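Local coordinates for mitotic checkpoint control protein kinase BUB1 (Drosophila melanogaster, PDB 6JKK) that belongs to the spindle checkpoint as the kinase BubR1, and in this chain, its protein kinase domain, probably binds ATP and phosphorylates other proteins, at residues L99-R104 with H174-I179; D168-L173 with P308-L313. All coordinates share one frame; numbering follows the deposited sequence.

Contact 1: L99-R104 with H174-I179; sequences LEIHSR and HAMGII
R104 reaches out from the last turn of helix 92-104 and meets the backbone carbonyl of M176, just beyond the end of helix 156-175. In kinase terms these are the αC helix of the small lobe and the αE helix of the large lobe, and the meeting shows how one extended side chain can join two lobes. The arginine chain is stretched from CG to NE, and NH1 donates to M176 O at 2.9 Å, almost on the extension of the C=O bond (169°), although the N-H itself points somewhat off line. NE and NH2, the nitrogens not used by M176, are gripped side-on by E100, one turn earlier: both donate to the single oxygen OE1, each at 3.0 Å, and E100 CB lies over one face, offset toward the rim. NH2 also forms a salt bridge with D213.

I178 crosses the arginine at about a right angle, its CD1 3.6 Å from R104 NH1 in an oblique approach. M176 lies nearer the root of the arginine, with SD 3.7 Å from R104 CB. A bend at chi3 (-80°) places CE, which comes within 4.3 Å of I101 CG2. I101 itself packs on F208 of the DFG motif. G177 then turns the chain with a positive phi, completing the Schellman motif that ends the αE helix before strand 178-179, the approach to the catalytic loop.

Chemically, a cation flanked by two carboxylates also serves a carbonyl just past the helix end, while thioether and branched aliphatic groups fill in beside it. E100 takes NE and NH2, D213 also binds NH2 and M176 O takes NH1; with all three nitrogens engaged, its rotation is probably restricted, and the two carboxylates probably offset its charge.

Contact 2: D168-L173 with P308-L313; sequences DIVDHL and PNLQQL
D171, L310 and Q311 carry this contact, in which the αE helix of the kinase large lobe (156-175) meets the first turn of the αI helix (310-322), near the end of the chain. It is a compact example of a helix start docked through its first two residues, one apolar and one polar. The turn is opened by N309 at the N-cap, whose OD1 accepts from Q312 N at 3.0 Å and, weakly, from Q311 N.

L310 points at the other helix and slides past D171 in the opposite direction. Its CD1 lies 3.8 Å from D171 CA and touches V170 CG1 more loosely, while its CB comes beside D171 OD1. L249 of helix 246-261 and L298 of helix 288-299 also pack on this leucine, which thus sits among the large-lobe helices.

Q311 is the polar half. A bend at chi2 (-54°) places CD so that the amide turns back to the αE helix, where NE2 gives its two hydrogens to two carboxylates one turn apart. D171 OD2 is met at 2.8 Å by a nearly straight bond (174°), on its anti side and out of the carboxylate plane. D168 OD1 receives the other at 3.0 Å, nearly along its C-O axis. OE1 of the same amide accepts from R314 NH1. An alanine in place of Q311 removes the donor that D168 and D171 share, and their two negative charges would probably be less well offset.

D171 has its CG anti to the backbone N (chi1 -161°), which places CG on the side of the αI helix; from there OD2 and OD1 reach their partners. The second oxygen is used as well: one water donates to D171 OD1 and accepts from L310 N, at 2.8 Å from each.

From the N terminus the chain first lays down 99-104 at the end of the αC helix, then 168-173 and 174-179 in direct succession, and finally 308-313. Contact 1 closes a loop of 69 residues running through the strands 119-122 and 127-132; contact 2 closes one of 134, which holds the catalytic and activation segments. Because their segments alternate, the two loops cross rather than nest. Helix 156-175 serves both: the residues just past its end meet the αC helix of the small lobe, while the turns before it face helix 310-322. L173, in the 168-173 segment of contact 2, packs against contact 1, its CD1 lying 3.8 Å from I101 CD1.

Contact 1: L99-R104 with H174-I179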
ATOM      1  N   LEU A  99      -3.428  13.210  -5.206  1.00 13.07           N
ATOM      2  CA  LEU A  99      -4.284  14.382  -5.074  1.00 14.45           C
ATOM      3  C   LEU A  99      -5.749  13.943  -4.961  1.00 16.21           C
ATOM      4  O   LEU A  99      -6.500  14.458  -4.119  1.00 17.15           O
ATOM      5  CB  LEU A  99      -4.091  15.311  -6.278  1.00 13.62           C
ATOM      6  CG  LEU A  99      -2.761  16.069  -6.320  1.00 15.19           C
ATOM      7  CD1 LEU A  99      -2.521  16.683  -7.698  1.00 13.99           C
ATOM      8  CD2 LEU A  99      -2.728  17.149  -5.244  1.00 15.47           C
ATOM      9  N   GLU A 100      -6.152  12.989  -5.801  1.00 16.90           N
ATOM     10  CA  GLU A 100      -7.549  12.534  -5.818  1.00 18.34           C
ATOM     11  C   GLU A 100      -7.914  11.827  -4.529  1.00 16.64           C
ATOM     12  O   GLU A 100      -8.994  12.046  -3.984  1.00 14.60           O
ATOM     13  CB  GLU A 100      -7.826  11.616  -7.015  1.00 16.42           C
ATOM     14  CG  GLU A 100      -8.100  12.360  -8.320  1.00 20.47           C
ATOM     15  CD  GLU A 100      -9.216  13.383  -8.185  1.00 24.19           C
ATOM     16  OE1 GLU A 100     -10.388  12.979  -8.021  1.00 25.31           O
ATOM     17  OE2 GLU A 100      -8.917  14.590  -8.228  1.00 30.58           O
ATOM     18  N   ILE A 101      -7.020  10.968  -4.045  1.00 15.91           N
ATOM     19  CA  ILE A 101      -7.270  10.286  -2.786  1.00 14.73           C
ATOM     20  C   ILE A 101      -7.576  11.308  -1.689  1.00 17.00           C
ATOM     21  O   ILE A 101      -8.590  11.212  -0.987  1.00 15.87           O
ATOM     22  CB  ILE A 101      -6.081   9.397  -2.374  1.00 13.35           C
ATOM     23  CG1 ILE A 101      -6.043   8.133  -3.235  1.00 15.16           C
ATOM     24  CG2 ILE A 101      -6.210   8.996  -0.911  1.00 15.21           C
ATOM     25  CD1 ILE A 101      -4.784   7.305  -3.060  1.00 18.30           C
ATOM     26  N   HIS A 102      -6.721  12.314  -1.561  1.00 12.55           N
ATOM     27  CA  HIS A 102      -6.903  13.283  -0.487  1.00 13.37           C
ATOM     28  C   HIS A 102      -8.057  14.247  -0.763  1.00 18.14           C
ATOM     29  O   HIS A 102      -8.595  14.867   0.151  1.00 20.16           O
ATOM     30  CB  HIS A 102      -5.576  13.984  -0.152  1.00 21.30           C
ATOM     31  CG  HIS A 102      -4.613  13.087   0.563  1.00 20.02           C
ATOM     32  ND1 HIS A 102      -4.601  12.950   1.936  1.00 19.52           N
ATOM     33  CD2 HIS A 102      -3.669  12.235   0.094  1.00 17.23           C
ATOM     34  CE1 HIS A 102      -3.680  12.066   2.281  1.00 16.43           C
ATOM     35  NE2 HIS A 102      -3.097  11.620   1.181  1.00 15.85           N
ATOM     36  N   SER A 103      -8.470  14.327  -2.023  1.00 15.57           N
ATOM     37  CA  SER A 103      -9.642  15.115  -2.373  1.00 16.05           C
ATOM     38  C   SER A 103     -10.932  14.361  -2.007  1.00 14.59           C
ATOM     39  O   SER A 103     -11.954  14.975  -1.656  1.00 17.17           O
ATOM     40  CB  SER A 103      -9.608  15.425  -3.872  1.00 21.94           C
ATOM     41  OG  SER A 103     -10.551  16.420  -4.215  1.00 36.68           O
ATOM     42  N   ARG A 104     -10.888  13.035  -2.080  1.00 14.62           N
ATOM     43  CA  ARG A 104     -12.111  12.238  -1.928  1.00 21.94           C
ATOM     44  C   ARG A 104     -12.349  11.767  -0.502  1.00 24.21           C
ATOM     45  O   ARG A 104     -13.464  11.374  -0.153  1.00 26.81           O
ATOM     46  CB  ARG A 104     -12.104  11.041  -2.885  1.00 22.01           C
ATOM     47  CG  ARG A 104     -12.086  11.430  -4.353  1.00 27.12           C
ATOM     48  CD  ARG A 104     -11.975  10.214  -5.259  1.00 21.88           C
ATOM     49  NE  ARG A 104     -11.690  10.623  -6.631  1.00 19.09           N
ATOM     50  CZ  ARG A 104     -11.452   9.780  -7.628  1.00 19.85           C
ATOM     51  NH1 ARG A 104     -11.481   8.476  -7.411  1.00 19.31           N
ATOM     52  NH2 ARG A 104     -11.187  10.243  -8.843  1.00 24.77           N
ATOM     53  N   HIS A 174     -11.122   1.576  -1.743  1.00 15.40           N
ATOM     54  CA  HIS A 174     -12.002   1.093  -2.797  1.00 12.98           C
ATOM     55  C   HIS A 174     -13.311   1.890  -2.824  1.00 19.95           C
ATOM     56  O   HIS A 174     -13.890   2.112  -3.882  1.00 18.96           O
ATOM     57  CB  HIS A 174     -12.239  -0.416  -2.636  1.00 14.29           C
ATOM     58  CG  HIS A 174     -11.021  -1.244  -2.921  1.00 16.90           C
ATOM     59  ND1 HIS A 174     -11.006  -2.618  -2.803  1.00 14.71           N
ATOM     60  CD2 HIS A 174      -9.777  -0.885  -3.321  1.00 16.80           C
ATOM     61  CE1 HIS A 174      -9.805  -3.069  -3.124  1.00 17.11           C
ATOM     62  NE2 HIS A 174      -9.040  -2.039  -3.441  1.00 16.98           N
ATOM     63  N   ALA A 175     -13.757   2.359  -1.663  1.00 15.51           N
ATOM     64  CA  ALA A 175     -14.972   3.171  -1.591  1.00 21.34           C
ATOM     65  C   ALA A 175     -14.814   4.493  -2.338  1.00 20.06           C
ATOM     66  O   ALA A 175     -15.801   5.126  -2.739  1.00 18.26           O
ATOM     67  CB  ALA A 175     -15.348   3.426  -0.143  1.00 23.77           C
ATOM     68  N   MET A 176     -13.564   4.915  -2.502  1.00 15.16           N
ATOM     69  CA  MET A 176     -13.232   6.119  -3.253  1.00 18.29           C
ATOM     70  C   MET A 176     -12.986   5.810  -4.733  1.00 22.08           C
ATOM     71  O   MET A 176     -12.671   6.709  -5.516  1.00 22.33           O
ATOM     72  CB  MET A 176     -12.000   6.802  -2.643  1.00 20.91           C
ATOM     73  CG  MET A 176     -12.258   7.457  -1.282  1.00 25.74           C
ATOM     74  SD  MET A 176     -10.838   8.359  -0.608  1.00 26.95           S
ATOM     75  CE  MET A 176      -9.853   7.019   0.080  1.00 27.34           C
ATOM     76  N   GLY A 177     -13.126   4.542  -5.119  1.00 22.14           N
ATOM     77  CA  GLY A 177     -12.985   4.154  -6.517  1.00 20.12           C
ATOM     78  C   GLY A 177     -11.547   4.064  -6.995  1.00 21.08           C
ATOM     79  O   GLY A 177     -11.259   4.220  -8.188  1.00 20.59           O
ATOM     80  N   ILE A 178     -10.635   3.800  -6.065  1.00 14.38           N
ATOM     81  CA  ILE A 178      -9.220   3.676  -6.405  1.00 11.82           C
ATOM     82  C   ILE A 178      -8.703   2.261  -6.132  1.00 15.71           C
ATOM     83  O   ILE A 178      -8.953   1.700  -5.060  1.00 17.04           O
ATOM     84  CB  ILE A 178      -8.368   4.704  -5.618  1.00 17.96           C
ATOM     85  CG1 ILE A 178      -8.871   6.130  -5.884  1.00 17.01           C
ATOM     86  CG2 ILE A 178      -6.873   4.566  -5.969  1.00 13.78           C
ATOM     87  CD1 ILE A 178      -8.326   6.736  -7.169  1.00 20.14           C
ATOM     88  N   ILE A 179      -8.008   1.684  -7.113  1.00 13.36           N
ATOM     89  CA  ILE A 179      -7.316   0.412  -6.926  1.00 15.11           C
ATOM     90  C   ILE A 179      -5.828   0.723  -6.802  1.00 13.90           C
ATOM     91  O   ILE A 179      -5.253   1.343  -7.691  1.00 17.73           O
ATOM     92  CB  ILE A 179      -7.571  -0.548  -8.107  1.00 18.27           C
ATOM     93  CG1 ILE A 179      -9.073  -0.810  -8.251  1.00 18.11           C
ATOM     94  CG2 ILE A 179      -6.833  -1.872  -7.901  1.00 17.46           C
ATOM     95  CD1 ILE A 179      -9.485  -1.419  -9.585  1.00 24.82           C
TER

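Contact 2: D168-L173 with P308-L313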
ATOM      1  N   ASP A 168      -9.247  -2.202   6.717  1.00 11.78           N
ATOM      2  CA  ASP A 168      -9.974  -0.935   6.848  1.00 14.19           C
ATOM      3  C   ASP A 168      -9.440   0.068   5.829  1.00 16.88           C
ATOM      4  O   ASP A 168     -10.205   0.795   5.194  1.00 15.55           O
ATOM      5  CB  ASP A 168      -9.821  -0.378   8.268  1.00 16.41           C
ATOM      6  CG  ASP A 168     -11.113   0.211   8.821  1.00 25.16           C
ATOM      7  OD1 ASP A 168     -12.198  -0.035   8.242  1.00 18.71           O
ATOM      8  OD2 ASP A 168     -11.038   0.900   9.863  1.00 23.25           O
ATOM      9  N   ILE A 169      -8.122   0.093   5.661  1.00 13.11           N
ATOM     10  CA  ILE A 169      -7.495   1.039   4.736  1.00  8.72           C
ATOM     11  C   ILE A 169      -7.890   0.756   3.283  1.00 10.74           C
ATOM     12  O   ILE A 169      -8.212   1.675   2.524  1.00 11.03           O
ATOM     13  CB  ILE A 169      -5.955   1.026   4.897  1.00 13.83           C
ATOM     14  CG1 ILE A 169      -5.567   1.595   6.267  1.00 13.21           C
ATOM     15  CG2 ILE A 169      -5.285   1.824   3.790  1.00 17.36           C
ATOM     16  CD1 ILE A 169      -4.104   1.347   6.661  1.00 16.24           C
ATOM     17  N   VAL A 170      -7.877  -0.518   2.905  1.00 10.51           N
ATOM     18  CA  VAL A 170      -8.246  -0.920   1.548  1.00 12.98           C
ATOM     19  C   VAL A 170      -9.737  -0.698   1.290  1.00 13.95           C
ATOM     20  O   VAL A 170     -10.129  -0.234   0.212  1.00 13.61           O
ATOM     21  CB  VAL A 170      -7.851  -2.395   1.299  1.00 17.32           C
ATOM     22  CG1 VAL A 170      -8.363  -2.890  -0.046  1.00 14.96           C
ATOM     23  CG2 VAL A 170      -6.347  -2.533   1.369  1.00 14.11           C
ATOM     24  N   ASP A 171     -10.569  -1.030   2.278  1.00 16.50           N
ATOM     25  CA  ASP A 171     -12.009  -0.813   2.165  1.00 17.93           C
ATOM     26  C   ASP A 171     -12.317   0.655   1.858  1.00 14.79           C
ATOM     27  O   ASP A 171     -13.081   0.966   0.940  1.00 15.44           O
ATOM     28  CB  ASP A 171     -12.710  -1.256   3.453  1.00 15.45           C
ATOM     29  CG  ASP A 171     -14.203  -1.498   3.267  1.00 23.12           C
ATOM     30  OD1 ASP A 171     -14.609  -2.019   2.203  1.00 21.31           O
ATOM     31  OD2 ASP A 171     -14.974  -1.175   4.195  1.00 24.13           O
ATOM     32  N   HIS A 172     -11.709   1.566   2.611  1.00 11.04           N
ATOM     33  CA  HIS A 172     -11.941   2.989   2.380  1.00 13.94           C
ATOM     34  C   HIS A 172     -11.356   3.451   1.050  1.00 17.38           C
ATOM     35  O   HIS A 172     -11.903   4.349   0.410  1.00 14.53           O
ATOM     36  CB  HIS A 172     -11.382   3.834   3.528  1.00 14.74           C
ATOM     37  CG  HIS A 172     -12.251   3.843   4.748  1.00 26.12           C
ATOM     38  ND1 HIS A 172     -12.209   2.846   5.701  1.00 29.43           N
ATOM     39  CD2 HIS A 172     -13.188   4.724   5.169  1.00 25.23           C
ATOM     40  CE1 HIS A 172     -13.083   3.113   6.655  1.00 25.33           C
ATOM     41  NE2 HIS A 172     -13.687   4.250   6.358  1.00 30.69           N
ATOM     42  N   LEU A 173     -10.246   2.844   0.632  1.00 13.88           N
ATOM     43  CA  LEU A 173      -9.657   3.197  -0.664  1.00 16.56           C
ATOM     44  C   LEU A 173     -10.573   2.786  -1.820  1.00 19.19           C
ATOM     45  O   LEU A 173     -10.777   3.546  -2.768  1.00 15.05           O
ATOM     46  CB  LEU A 173      -8.276   2.548  -0.833  1.00 13.14           C
ATOM     47  CG  LEU A 173      -7.509   2.950  -2.097  1.00 13.77           C
ATOM     48  CD1 LEU A 173      -6.933   4.351  -1.954  1.00 16.42           C
ATOM     49  CD2 LEU A 173      -6.404   1.960  -2.414  1.00 12.74           C
ATOM     50  N   PRO A 308     -16.286  -8.997  -1.958  1.00 27.26           N
ATOM     51  CA  PRO A 308     -16.611  -9.464  -0.606  1.00 29.99           C
ATOM     52  C   PRO A 308     -16.683  -8.321   0.401  1.00 30.25           C
ATOM     53  O   PRO A 308     -16.020  -7.295   0.220  1.00 24.71           O
ATOM     54  CB  PRO A 308     -15.426 -10.373  -0.257  1.00 28.90           C
ATOM     55  CG  PRO A 308     -14.330  -9.982  -1.200  1.00 25.28           C
ATOM     56  CD  PRO A 308     -15.043  -9.603  -2.462  1.00 24.48           C
ATOM     57  N   ASN A 309     -17.479  -8.501   1.452  1.00 22.32           N
ATOM     58  CA  ASN A 309     -17.595  -7.503   2.515  1.00 28.08           C
ATOM     59  C   ASN A 309     -16.345  -7.512   3.400  1.00 25.40           C
ATOM     60  O   ASN A 309     -16.171  -8.408   4.229  1.00 20.12           O
ATOM     61  CB  ASN A 309     -18.862  -7.771   3.348  1.00 29.02           C
ATOM     62  CG  ASN A 309     -19.175  -6.653   4.341  1.00 29.42           C
ATOM     63  OD1 ASN A 309     -18.279  -6.044   4.916  1.00 25.81           O
ATOM     64  ND2 ASN A 309     -20.461  -6.393   4.550  1.00 36.81           N
ATOM     65  N   LEU A 310     -15.484  -6.511   3.228  1.00 19.84           N
ATOM     66  CA  LEU A 310     -14.240  -6.429   3.991  1.00 18.57           C
ATOM     67  C   LEU A 310     -14.490  -6.149   5.481  1.00 22.26           C
ATOM     68  O   LEU A 310     -13.691  -6.540   6.337  1.00 17.67           O
ATOM     69  CB  LEU A 310     -13.307  -5.364   3.398  1.00 19.31           C
ATOM     70  CG  LEU A 310     -12.907  -5.514   1.928  1.00 18.99           C
ATOM     71  CD1 LEU A 310     -11.799  -4.535   1.547  1.00 21.21           C
ATOM     72  CD2 LEU A 310     -12.465  -6.939   1.632  1.00 17.40           C
ATOM     73  N   GLN A 311     -15.594  -5.471   5.790  1.00 19.21           N
ATOM     74  CA  GLN A 311     -15.931  -5.186   7.180  1.00 18.05           C
ATOM     75  C   GLN A 311     -16.313  -6.448   7.942  1.00 17.96           C
ATOM     76  O   GLN A 311     -15.999  -6.570   9.126  1.00 18.48           O
ATOM     77  CB  GLN A 311     -17.043  -4.134   7.282  1.00 18.01           C
ATOM     78  CG  GLN A 311     -16.578  -2.729   6.873  1.00 20.65           C
ATOM     79  CD  GLN A 311     -15.332  -2.261   7.626  1.00 23.52           C
ATOM     80  OE1 GLN A 311     -15.205  -2.468   8.836  1.00 20.05           O
ATOM     81  NE2 GLN A 311     -14.409  -1.616   6.909  1.00 20.32           N
ATOM     82  N   GLN A 312     -16.983  -7.383   7.270  1.00 18.66           N
ATOM     83  CA  GLN A 312     -17.316  -8.674   7.894  1.00 19.75           C
ATOM     84  C   GLN A 312     -16.035  -9.429   8.254  1.00 18.50           C
ATOM     85  O   GLN A 312     -15.962 -10.118   9.276  1.00 19.91           O
ATOM     86  CB  GLN A 312     -18.180  -9.520   6.956  1.00 28.10           C
ATOM     87  CG  GLN A 312     -18.266 -11.004   7.335  1.00 46.49           C
ATOM     88  CD  GLN A 312     -18.939 -11.240   8.676  1.00 49.79           C
ATOM     89  OE1 GLN A 312     -19.787 -10.457   9.104  1.00 56.24           O
ATOM     90  NE2 GLN A 312     -18.562 -12.325   9.347  1.00 36.12           N
ATOM     91  N   LEU A 313     -15.016  -9.292   7.416  1.00 19.02           N
ATOM     92  CA  LEU A 313     -13.729  -9.914   7.707  1.00 19.88           C
ATOM     93  C   LEU A 313     -13.078  -9.251   8.921  1.00 16.93           C
ATOM     94  O   LEU A 313     -12.480  -9.930   9.763  1.00 17.04           O
ATOM     95  CB  LEU A 313     -12.805  -9.857   6.490  1.00 21.60           C
ATOM     96  CG  LEU A 313     -13.267 -10.674   5.286  1.00 20.57           C
ATOM     97  CD1 LEU A 313     -12.255 -10.591   4.151  1.00 22.33           C
ATOM     98  CD2 LEU A 313     -13.513 -12.120   5.682  1.00 24.38           C
TER
HETATM   99  O   HOH W   1     -16.498  -3.955   2.703  1.00 35.56           O